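Long-range contacts in pectate lyase (Paenibacillus sp. 0602, PDB 5GT5), which catalyses the eliminative cleavage of polygalacturonate, the acidic backbone of pectin, probably with the help of calcium: residues L335-V340 / R365-I370; H286-I291 / Y409-D414; I290-T295 / S339-V344. The protein carries 1 engineered substitution. All blocks are in the same frame, centred on the assembly; numbering follows the deposited sequence.

Interaction 1: residues L335-V340 / R365-I370; sequences LVEKSV and RVADTI
Val336 and Ala367 tie 335-340 to 365-370 as parallel strands, in register from Leu335 opposite Arg365 onward. Val336 N donates to Arg365 O, and Ala367 N donates back to Val336 O. Lys338 N reaches Ala367 O at 3.0 Å. Beyond the turn, Ile370 N bonds to Ser339 O and the ladder resumes.

At the turn, hydroxyls take over from backbone groups. Thr369 OG1 donates to Ala367 O at 2.9 Å, and it accepts from Ser339 N at 3.2 Å. Ala367 O is thus gripped twice, with Lys338 N and Thr369 OG1 on opposite faces of its carbonyl plane. Ser339 OG donates to Glu337 O at 3.0 Å from well above the Glu337 carbonyl plane.

One salt bridge crosses the contact, with Lys338 NZ 2.6 Å from Asp368 OD2. Lys338 NZ meets the anti lone pair of Asp368 OD2. The lysine chain bends at CD (chi2 -81°) and is extended beyond, and its CD and CE pass close to the same oxygen. Asp368 OD1 is held by Arg379, so the carboxylate is pinned at both oxygens.

Apolar contacts match like positions. Leu335 CD1 lies against the arginine aliphatic chain, 3.8 Å from Arg365 CG. Glu337 CB meets Ala367 CB at 3.8 Å on the same face. On the opposite face, Val336 CB packs on Val366 CG2 at 4.1 Å.

Strand 333-337 lies between 284-288 and 363-367, which fits consecutive coils of the parallel beta-helix of this family. Asp368 and Thr369 both face Gly380 of strand 378-380, a classic beta bulge; that strand runs antiparallel to 369-372. Lys338 and Ile370 touch Pro416 of a loop.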
loop_
_atom_site.group_PDB
_atom_site.type_symbol
_atom_site.label_atom_id
_atom_site.label_comp_id
_atom_site.label_asym_id
_atom_site.label_seq_id
_atom_site.Cartn_x
_atom_site.Cartn_y
_atom_site.Cartn_z
ATOM N N LEU A 335 4.009 19.934 -6.918
ATOM C CA LEU A 335 5.015 20.344 -7.887
ATOM C C LEU A 335 4.472 20.080 -9.278
ATOM O O LEU A 335 4.038 18.957 -9.581
ATOM C CB LEU A 335 6.313 19.563 -7.683
ATOM C CG LEU A 335 7.367 19.774 -8.777
ATOM C CD1 LEU A 335 7.952 21.189 -8.727
ATOM C CD2 LEU A 335 8.470 18.697 -8.721
ATOM N N VAL A 336 4.477 21.108 -10.118
ATOM C CA VAL A 336 4.187 20.989 -11.562
ATOM C C VAL A 336 5.463 21.255 -12.317
ATOM O O VAL A 336 6.131 22.261 -12.043
ATOM C CB VAL A 336 3.136 21.998 -12.004
ATOM C CG1 VAL A 336 2.911 21.889 -13.509
ATOM C CG2 VAL A 336 1.825 21.779 -11.221
ATOM N N GLU A 337 5.844 20.376 -13.238
ATOM C CA GLU A 337 7.048 20.633 -14.025
ATOM C C GLU A 337 6.930 20.265 -15.485
ATOM O O GLU A 337 6.184 19.349 -15.860
ATOM C CB GLU A 337 8.294 20.014 -13.406
ATOM C CG GLU A 337 8.302 18.543 -13.369
ATOM C CD GLU A 337 9.454 17.954 -12.538
ATOM O OE1 GLU A 337 10.547 18.573 -12.415
ATOM O OE2 GLU A 337 9.234 16.875 -11.961
ATOM N N LYS A 338 7.693 20.970 -16.312
ATOM C CA LYS A 338 7.830 20.644 -17.718
ATOM C C LYS A 338 6.463 20.521 -18.361
ATOM O O LYS A 338 6.180 19.588 -19.095
ATOM C CB LYS A 338 8.660 19.357 -17.877
ATOM C CG LYS A 338 10.067 19.419 -17.287
ATOM C CD LYS A 338 11.060 20.115 -18.214
ATOM C CE LYS A 338 12.465 20.131 -17.587
ATOM N NZ LYS A 338 13.414 20.924 -18.425
ATOM N N SER A 339 5.603 21.477 -18.052
ATOM C CA SER A 339 4.238 21.438 -18.546
ATOM C C SER A 339 3.947 22.627 -19.459
ATOM O O SER A 339 4.830 23.469 -19.685
ATOM C CB SER A 339 3.287 21.372 -17.361
ATOM O OG SER A 339 3.450 20.110 -16.698
ATOM N N VAL A 340 2.739 22.645 -20.023
ATOM C CA VAL A 340 2.254 23.731 -20.873
ATOM C C VAL A 340 0.915 24.217 -20.328
ATOM O O VAL A 340 0.001 23.407 -20.106
ATOM C CB VAL A 340 2.053 23.213 -22.314
ATOM C CG1 VAL A 340 1.465 24.320 -23.179
ATOM C CG2 VAL A 340 3.381 22.684 -22.879
ATOM N N ARG A 365 5.066 24.694 -6.217
ATOM C CA ARG A 365 6.157 25.134 -7.079
ATOM C C ARG A 365 5.910 24.677 -8.494
ATOM O O ARG A 365 5.347 23.607 -8.700
ATOM C CB ARG A 365 7.479 24.508 -6.589
ATOM C CG ARG A 365 8.681 24.706 -7.512
ATOM C CD ARG A 365 9.953 24.253 -6.816
ATOM N NE ARG A 365 10.330 25.214 -5.788
ATOM C CZ ARG A 365 11.375 25.083 -4.973
ATOM N NH1 ARG A 365 12.138 23.999 -5.029
ATOM N NH2 ARG A 365 11.632 26.031 -4.077
ATOM N N VAL A 366 6.312 25.491 -9.464
ATOM C CA VAL A 366 6.294 25.113 -10.865
ATOM C C VAL A 366 7.709 25.268 -11.407
ATOM O O VAL A 366 8.374 26.319 -11.186
ATOM C CB VAL A 366 5.318 25.994 -11.658
ATOM C CG1 VAL A 366 5.268 25.537 -13.130
ATOM C CG2 VAL A 366 3.951 25.928 -11.034
ATOM N N ALA A 367 8.154 24.268 -12.150
ATOM C CA ALA A 367 9.491 24.222 -12.749
ATOM C C ALA A 367 9.382 24.127 -14.265
ATOM O O ALA A 367 8.539 23.399 -14.804
ATOM C CB ALA A 367 10.269 23.034 -12.236
ATOM N N ASP A 368 10.261 24.867 -14.940
ATOM C CA ASP A 368 10.386 24.901 -16.404
ATOM C C ASP A 368 9.110 24.590 -17.169
ATOM O O ASP A 368 8.985 23.541 -17.818
ATOM C CB ASP A 368 11.531 23.988 -16.870
ATOM C CG ASP A 368 11.933 24.242 -18.311
ATOM O OD1 ASP A 368 11.763 25.386 -18.788
ATOM O OD2 ASP A 368 12.400 23.291 -18.974
ATOM N N THR A 369 8.161 25.514 -17.082
ATOM C CA THR A 369 6.851 25.353 -17.693
ATOM C C THR A 369 6.557 26.510 -18.615
ATOM O O THR A 369 6.929 27.655 -18.345
ATOM C CB THR A 369 5.822 25.218 -16.573
ATOM O OG1 THR A 369 5.946 23.897 -16.044
ATOM C CG2 THR A 369 4.414 25.389 -17.037
ATOM N N ILE A 370 5.920 26.199 -19.733
ATOM C CA ILE A 370 5.505 27.181 -20.720
ATOM C C ILE A 370 4.128 27.717 -20.372
ATOM O O ILE A 370 3.208 26.937 -20.115
ATOM C CB ILE A 370 5.522 26.526 -22.121
ATOM C CG1 ILE A 370 6.974 26.182 -22.487
ATOM C CG2 ILE A 370 4.888 27.433 -23.181
ATOM C CD1 ILE A 370 7.110 25.358 -23.802
#

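Interaction 2: residues H286-I291 / Y409-D414; sequences HAYNII and YSYQLD
His286 CG is anti to its backbone N (chi1 177°), and Tyr411 CG stands between its backbone N and carbonyl carbon (chi1 59°); from there the two side chains reach toward each other, tip to tip.

The imidazole is held on several sides. His286 ND1 and Tyr409 OH share a hydrogen bond of 2.6 Å at the edge of the imidazole, near its plane, and either group could donate. His286 NE2 turns to Glu337 OE2, which also takes Tyr411 OH. This carboxylate would probably stabilise a proton on NE2. Between the two nitrogens, His286 CE1 comes over one face of Tyr411, 3.4 Å from Tyr411 CZ and offset toward the rim. The pair is edge-to-face, so the hydrogen bonds and the ring contact together fix the turn of the imidazole. Tyr409 OH has a second partner in Thr264.

Tyr288 and Tyr411 slide past each other in opposite directions. Tyr411 CD2 sits 3.9 Å above the plane of the Tyr288 ring, over its centre. Leu413 CD2 packs on Tyr288 CB at 3.6 Å. Tyr288 OH bonds to Thr10, and its ring stacks with His266.

Asn289 grips the backbone of Asp414 at two points. Asp414 N donates to Asn289 OD1 on an in-plane lone pair at 2.8 Å, nearly straight at 166°. Asn289 ND2 donates to Asp414 O at 2.9 Å, from above that carbonyl plane. The same ND2 also serves Lys338 O, and Asp414 OD2 bonds to His267.

The four rings form an aromatic cluster that fastens an irregular loop to the outside of the parallel beta-helix, away from the annotated sites.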
loop_
_atom_site.group_PDB
_atom_site.type_symbol
_atom_site.label_atom_id
_atom_site.label_comp_id
_atom_site.label_asym_id
_atom_site.label_seq_id
_atom_site.Cartn_x
_atom_site.Cartn_y
_atom_site.Cartn_z
ATOM N N HIS A 286 2.267 15.422 -7.665
ATOM C CA HIS A 286 3.297 15.713 -8.657
ATOM C C HIS A 286 2.678 15.626 -10.041
ATOM O O HIS A 286 2.164 14.560 -10.428
ATOM C CB HIS A 286 4.446 14.701 -8.488
ATOM C CG HIS A 286 5.549 14.840 -9.499
ATOM N ND1 HIS A 286 6.213 13.748 -10.014
ATOM C CD2 HIS A 286 6.142 15.934 -10.029
ATOM C CE1 HIS A 286 7.137 14.162 -10.866
ATOM N NE2 HIS A 286 7.110 15.476 -10.908
ATOM N N ALA A 287 2.714 16.737 -10.775
ATOM C CA ALA A 287 2.303 16.763 -12.173
ATOM C C ALA A 287 3.523 17.075 -13.029
ATOM O O ALA A 287 4.248 18.042 -12.787
ATOM C CB ALA A 287 1.222 17.784 -12.396
ATOM N N TYR A 288 3.770 16.226 -14.013
ATOM C CA TYR A 288 4.820 16.506 -14.985
ATOM C C TYR A 288 4.341 16.254 -16.393
ATOM O O TYR A 288 3.534 15.362 -16.647
ATOM C CB TYR A 288 6.115 15.741 -14.676
ATOM C CG TYR A 288 6.128 14.218 -14.861
ATOM C CD1 TYR A 288 5.753 13.363 -13.817
ATOM C CD2 TYR A 288 6.578 13.632 -16.065
ATOM C CE1 TYR A 288 5.846 11.986 -13.955
ATOM C CE2 TYR A 288 6.655 12.237 -16.215
ATOM C CZ TYR A 288 6.261 11.434 -15.163
ATOM O OH TYR A 288 6.334 10.067 -15.287
ATOM N N ASN A 289 4.820 17.065 -17.339
ATOM C CA ASN A 289 4.442 16.899 -18.743
ATOM C C ASN A 289 2.932 16.826 -18.903
ATOM O O ASN A 289 2.418 15.953 -19.605
ATOM C CB ASN A 289 5.075 15.639 -19.357
ATOM C CG ASN A 289 6.603 15.733 -19.538
ATOM O OD1 ASN A 289 7.263 14.693 -19.583
ATOM N ND2 ASN A 289 7.152 16.942 -19.673
ATOM N N ILE A 290 2.225 17.749 -18.248
ATOM C CA ILE A 290 0.778 17.885 -18.492
ATOM C C ILE A 290 0.503 19.158 -19.259
ATOM O O ILE A 290 1.372 20.038 -19.329
ATOM C CB ILE A 290 -0.093 17.820 -17.193
ATOM C CG1 ILE A 290 0.162 19.015 -16.256
ATOM C CG2 ILE A 290 0.148 16.457 -16.476
ATOM C CD1 ILE A 290 -0.949 19.183 -15.201
ATOM N N ILE A 291 -0.688 19.248 -19.850
ATOM C CA ILE A 291 -1.149 20.441 -20.562
ATOM C C ILE A 291 -2.440 20.913 -19.926
ATOM O O ILE A 291 -3.368 20.106 -19.753
ATOM C CB ILE A 291 -1.414 20.136 -22.035
ATOM C CG1 ILE A 291 -0.112 19.699 -22.707
ATOM C CG2 ILE A 291 -1.989 21.363 -22.753
ATOM C CD1 ILE A 291 -0.303 19.292 -24.145
ATOM N N TYR A 409 10.251 7.951 -6.433
ATOM C CA TYR A 409 10.261 7.235 -7.698
ATOM C C TYR A 409 11.075 7.992 -8.721
ATOM O O TYR A 409 11.274 9.202 -8.598
ATOM C CB TYR A 409 8.835 7.030 -8.196
ATOM C CG TYR A 409 7.982 8.279 -8.332
ATOM C CD1 TYR A 409 8.101 9.128 -9.453
ATOM C CD2 TYR A 409 7.031 8.586 -7.364
ATOM C CE1 TYR A 409 7.296 10.271 -9.588
ATOM C CE2 TYR A 409 6.212 9.689 -7.494
ATOM C CZ TYR A 409 6.343 10.523 -8.600
ATOM O OH TYR A 409 5.512 11.609 -8.717
ATOM N N SER A 410 11.578 7.277 -9.720
ATOM C CA SER A 410 12.287 7.971 -10.775
ATOM C C SER A 410 11.376 8.128 -11.974
ATOM O O SER A 410 10.391 7.403 -12.119
ATOM C CB SER A 410 13.561 7.215 -11.150
ATOM O OG SER A 410 13.240 5.926 -11.635
ATOM N N TYR A 411 11.735 9.047 -12.856
ATOM C CA TYR A 411 10.891 9.388 -13.982
ATOM C C TYR A 411 11.700 10.221 -14.952
ATOM O O TYR A 411 12.637 10.930 -14.567
ATOM C CB TYR A 411 9.634 10.165 -13.535
ATOM C CG TYR A 411 9.914 11.459 -12.813
ATOM C CD1 TYR A 411 10.234 11.488 -11.452
ATOM C CD2 TYR A 411 9.844 12.680 -13.491
ATOM C CE1 TYR A 411 10.500 12.676 -10.799
ATOM C CE2 TYR A 411 10.104 13.865 -12.845
ATOM C CZ TYR A 411 10.420 13.868 -11.507
ATOM O OH TYR A 411 10.683 15.046 -10.855
ATOM N N GLN A 412 11.306 10.122 -16.211
ATOM C CA GLN A 412 11.899 10.848 -17.320
ATOM C C GLN A 412 10.998 12.021 -17.668
ATOM O O GLN A 412 9.773 11.879 -17.717
ATOM C CB GLN A 412 12.014 9.910 -18.522
ATOM C CG GLN A 412 12.515 10.563 -19.798
ATOM C CD GLN A 412 14.020 10.648 -19.885
ATOM O OE1 GLN A 412 14.738 10.068 -19.065
ATOM N NE2 GLN A 412 14.512 11.401 -20.871
ATOM N N LEU A 413 11.606 13.172 -17.916
ATOM C CA LEU A 413 10.872 14.376 -18.299
ATOM C C LEU A 413 11.060 14.695 -19.768
ATOM O O LEU A 413 12.196 14.724 -20.257
ATOM C CB LEU A 413 11.394 15.549 -17.490
ATOM C CG LEU A 413 11.027 15.564 -16.011
ATOM C CD1 LEU A 413 11.798 16.630 -15.228
ATOM C CD2 LEU A 413 9.532 15.794 -15.920
ATOM N N ASP A 414 9.954 14.923 -20.476
ATOM C CA ASP A 414 10.017 15.450 -21.831
ATOM C C ASP A 414 10.087 16.952 -21.813
ATOM O O ASP A 414 9.732 17.579 -20.814
ATOM C CB ASP A 414 8.795 15.041 -22.643
ATOM C CG ASP A 414 8.634 13.555 -22.723
ATOM O OD1 ASP A 414 9.642 12.835 -22.529
ATOM O OD2 ASP A 414 7.495 13.101 -22.979
#

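Interaction 3: residues I290-T295 / S339-V344; sequences IIMDAT and SVIKDV
Thr295 and Lys342 meet beside two carboxylates, those of Asp293 and Asp343. Lys342 NZ comes to Asp343 OD2 from above the carboxylate plane, in a salt bridge of 3.1 Å. Asp293 OD1 receives two donors from one residue. Thr295 OG1 donates to the syn lone pair of Asp293 OD1 at 2.6 Å, and Thr295 N comes nearly along the C-O bond, closing an Asx turn. Lys342 NZ in turn donates to Thr295 OG1 at 2.7 Å. A bend at its last torsion (chi4 -68°) brings NZ there. Asp343 OD1 is held by Asp374 N.

Parallel backbone bonds run through the middle. Met292 N donates to Val340 O, Lys342 N to Met292 O, and Ala294 N to Lys342 O. At the start, Ile290 N donates to Ser339 OG, whose own proton goes to Glu337 O.

On one face, Ile291 CG1 lies beside Val340 CB at 4.1 Å. On the other, Met292 SD meets Ile341 CD1 at 4.0 Å. Past the strands, Ala294 CB packs on Val344 CG2 at 3.9 Å.

Ala294 is the N-cap of helix 295-301. The polar end therefore sits where strand gives way to helix. The lysine, threonine and aspartate form a chain of hydrogen bonds, Lys342 NZ to Thr295 OG1 to Asp293 OD1. The flanking acids would probably stabilise the charge of Lys342, and the negative charge of Asp293 probably suits the helix start.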
loop_
_atom_site.group_PDB
_atom_site.type_symbol
_atom_site.label_atom_id
_atom_site.label_comp_id
_atom_site.label_asym_id
_atom_site.label_seq_id
_atom_site.Cartn_x
_atom_site.Cartn_y
_atom_site.Cartn_z
ATOM N N ILE A 290 2.225 17.749 -18.248
ATOM C CA ILE A 290 0.778 17.885 -18.492
ATOM C C ILE A 290 0.503 19.158 -19.259
ATOM O O ILE A 290 1.372 20.038 -19.329
ATOM C CB ILE A 290 -0.093 17.820 -17.193
ATOM C CG1 ILE A 290 0.162 19.015 -16.256
ATOM C CG2 ILE A 290 0.148 16.457 -16.476
ATOM C CD1 ILE A 290 -0.949 19.183 -15.201
ATOM N N ILE A 291 -0.688 19.248 -19.850
ATOM C CA ILE A 291 -1.149 20.441 -20.562
ATOM C C ILE A 291 -2.440 20.913 -19.926
ATOM O O ILE A 291 -3.368 20.106 -19.753
ATOM C CB ILE A 291 -1.414 20.136 -22.035
ATOM C CG1 ILE A 291 -0.112 19.699 -22.707
ATOM C CG2 ILE A 291 -1.989 21.363 -22.753
ATOM C CD1 ILE A 291 -0.303 19.292 -24.145
ATOM N N MET A 292 -2.500 22.192 -19.535
ATOM C CA MET A 292 -3.768 22.795 -19.127
ATOM C C MET A 292 -4.057 23.820 -20.202
ATOM O O MET A 292 -3.410 24.866 -20.233
ATOM C CB MET A 292 -3.655 23.527 -17.786
ATOM C CG MET A 292 -3.080 22.703 -16.624
ATOM S SD MET A 292 -2.933 23.816 -15.192
ATOM C CE MET A 292 -1.801 22.896 -14.154
ATOM N N ASP A 293 -4.980 23.527 -21.104
ATOM C CA ASP A 293 -5.297 24.406 -22.230
ATOM C C ASP A 293 -6.747 24.817 -22.121
ATOM O O ASP A 293 -7.655 24.041 -22.482
ATOM C CB ASP A 293 -5.044 23.677 -23.547
ATOM C CG ASP A 293 -5.231 24.559 -24.739
ATOM O OD1 ASP A 293 -5.899 25.596 -24.638
ATOM O OD2 ASP A 293 -4.699 24.209 -25.807
ATOM N N ALA A 294 -6.971 26.041 -21.653
ATOM C CA ALA A 294 -8.318 26.564 -21.398
ATOM C C ALA A 294 -8.691 27.611 -22.460
ATOM O O ALA A 294 -9.493 28.501 -22.196
ATOM C CB ALA A 294 -8.403 27.187 -19.972
ATOM N N THR A 295 -8.142 27.473 -23.665
ATOM C CA THR A 295 -8.391 28.432 -24.761
ATOM C C THR A 295 -9.870 28.715 -24.996
ATOM O O THR A 295 -10.291 29.881 -25.080
ATOM C CB THR A 295 -7.781 27.915 -26.075
ATOM O OG1 THR A 295 -6.353 27.847 -25.951
ATOM C CG2 THR A 295 -8.144 28.858 -27.266
ATOM N N SER A 339 5.603 21.477 -18.052
ATOM C CA SER A 339 4.238 21.438 -18.546
ATOM C C SER A 339 3.947 22.627 -19.459
ATOM O O SER A 339 4.830 23.469 -19.685
ATOM C CB SER A 339 3.287 21.372 -17.361
ATOM O OG SER A 339 3.450 20.110 -16.698
ATOM N N VAL A 340 2.739 22.645 -20.023
ATOM C CA VAL A 340 2.254 23.731 -20.873
ATOM C C VAL A 340 0.915 24.217 -20.328
ATOM O O VAL A 340 0.001 23.407 -20.106
ATOM C CB VAL A 340 2.053 23.213 -22.314
ATOM C CG1 VAL A 340 1.465 24.320 -23.179
ATOM C CG2 VAL A 340 3.381 22.684 -22.879
ATOM N N ILE A 341 0.799 25.524 -20.090
ATOM C CA ILE A 341 -0.418 26.125 -19.549
ATOM C C ILE A 341 -0.811 27.266 -20.462
ATOM O O ILE A 341 -0.005 28.182 -20.713
ATOM C CB ILE A 341 -0.184 26.638 -18.110
ATOM C CG1 ILE A 341 0.202 25.442 -17.213
ATOM C CG2 ILE A 341 -1.425 27.315 -17.545
ATOM C CD1 ILE A 341 0.512 25.823 -15.779
ATOM N N LYS A 342 -2.031 27.215 -20.959
ATOM C CA LYS A 342 -2.534 28.211 -21.882
ATOM C C LYS A 342 -3.883 28.739 -21.457
ATOM O O LYS A 342 -4.837 27.958 -21.272
ATOM C CB LYS A 342 -2.615 27.632 -23.302
ATOM C CG LYS A 342 -3.022 28.684 -24.339
ATOM C CD LYS A 342 -2.944 28.141 -25.746
ATOM C CE LYS A 342 -3.210 29.268 -26.731
ATOM N NZ LYS A 342 -4.612 29.723 -26.653
ATOM N N ASP A 343 -3.948 30.065 -21.323
ATOM C CA ASP A 343 -5.191 30.789 -21.096
ATOM C C ASP A 343 -5.865 30.425 -19.779
ATOM O O ASP A 343 -7.083 30.471 -19.643
ATOM C CB ASP A 343 -6.114 30.666 -22.307
ATOM C CG ASP A 343 -5.681 31.579 -23.450
ATOM O OD1 ASP A 343 -4.876 32.500 -23.187
ATOM O OD2 ASP A 343 -6.161 31.398 -24.598
ATOM N N VAL A 344 -5.030 30.126 -18.796
ATOM C CA VAL A 344 -5.455 29.962 -17.407
ATOM C C VAL A 344 -4.976 31.191 -16.646
ATOM O O VAL A 344 -3.770 31.448 -16.573
ATOM C CB VAL A 344 -4.852 28.681 -16.786
ATOM C CG1 VAL A 344 -5.191 28.610 -15.299
ATOM C CG2 VAL A 344 -5.369 27.419 -17.529
#

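Interactions 1 and 3 join successive coils of the same parallel beta-helix and share Ser339 and Val340. Interaction 3 is the most buried, with aliphatic packing across its strands and charges gathered at the end where a helix begins. Interaction 1 is partly buried: its salt bridge and hydroxyls serve the turn between two strands. Interaction 2 is different in kind. It fastens a loop to the coil that continues into 290-295, and it relies on aromatic rings and paired asparagine-to-backbone hydrogen bonds instead of a ladder. Glu337 links interactions 1 and 2, since its strand belongs to the first and its carboxylate holds rings of the second.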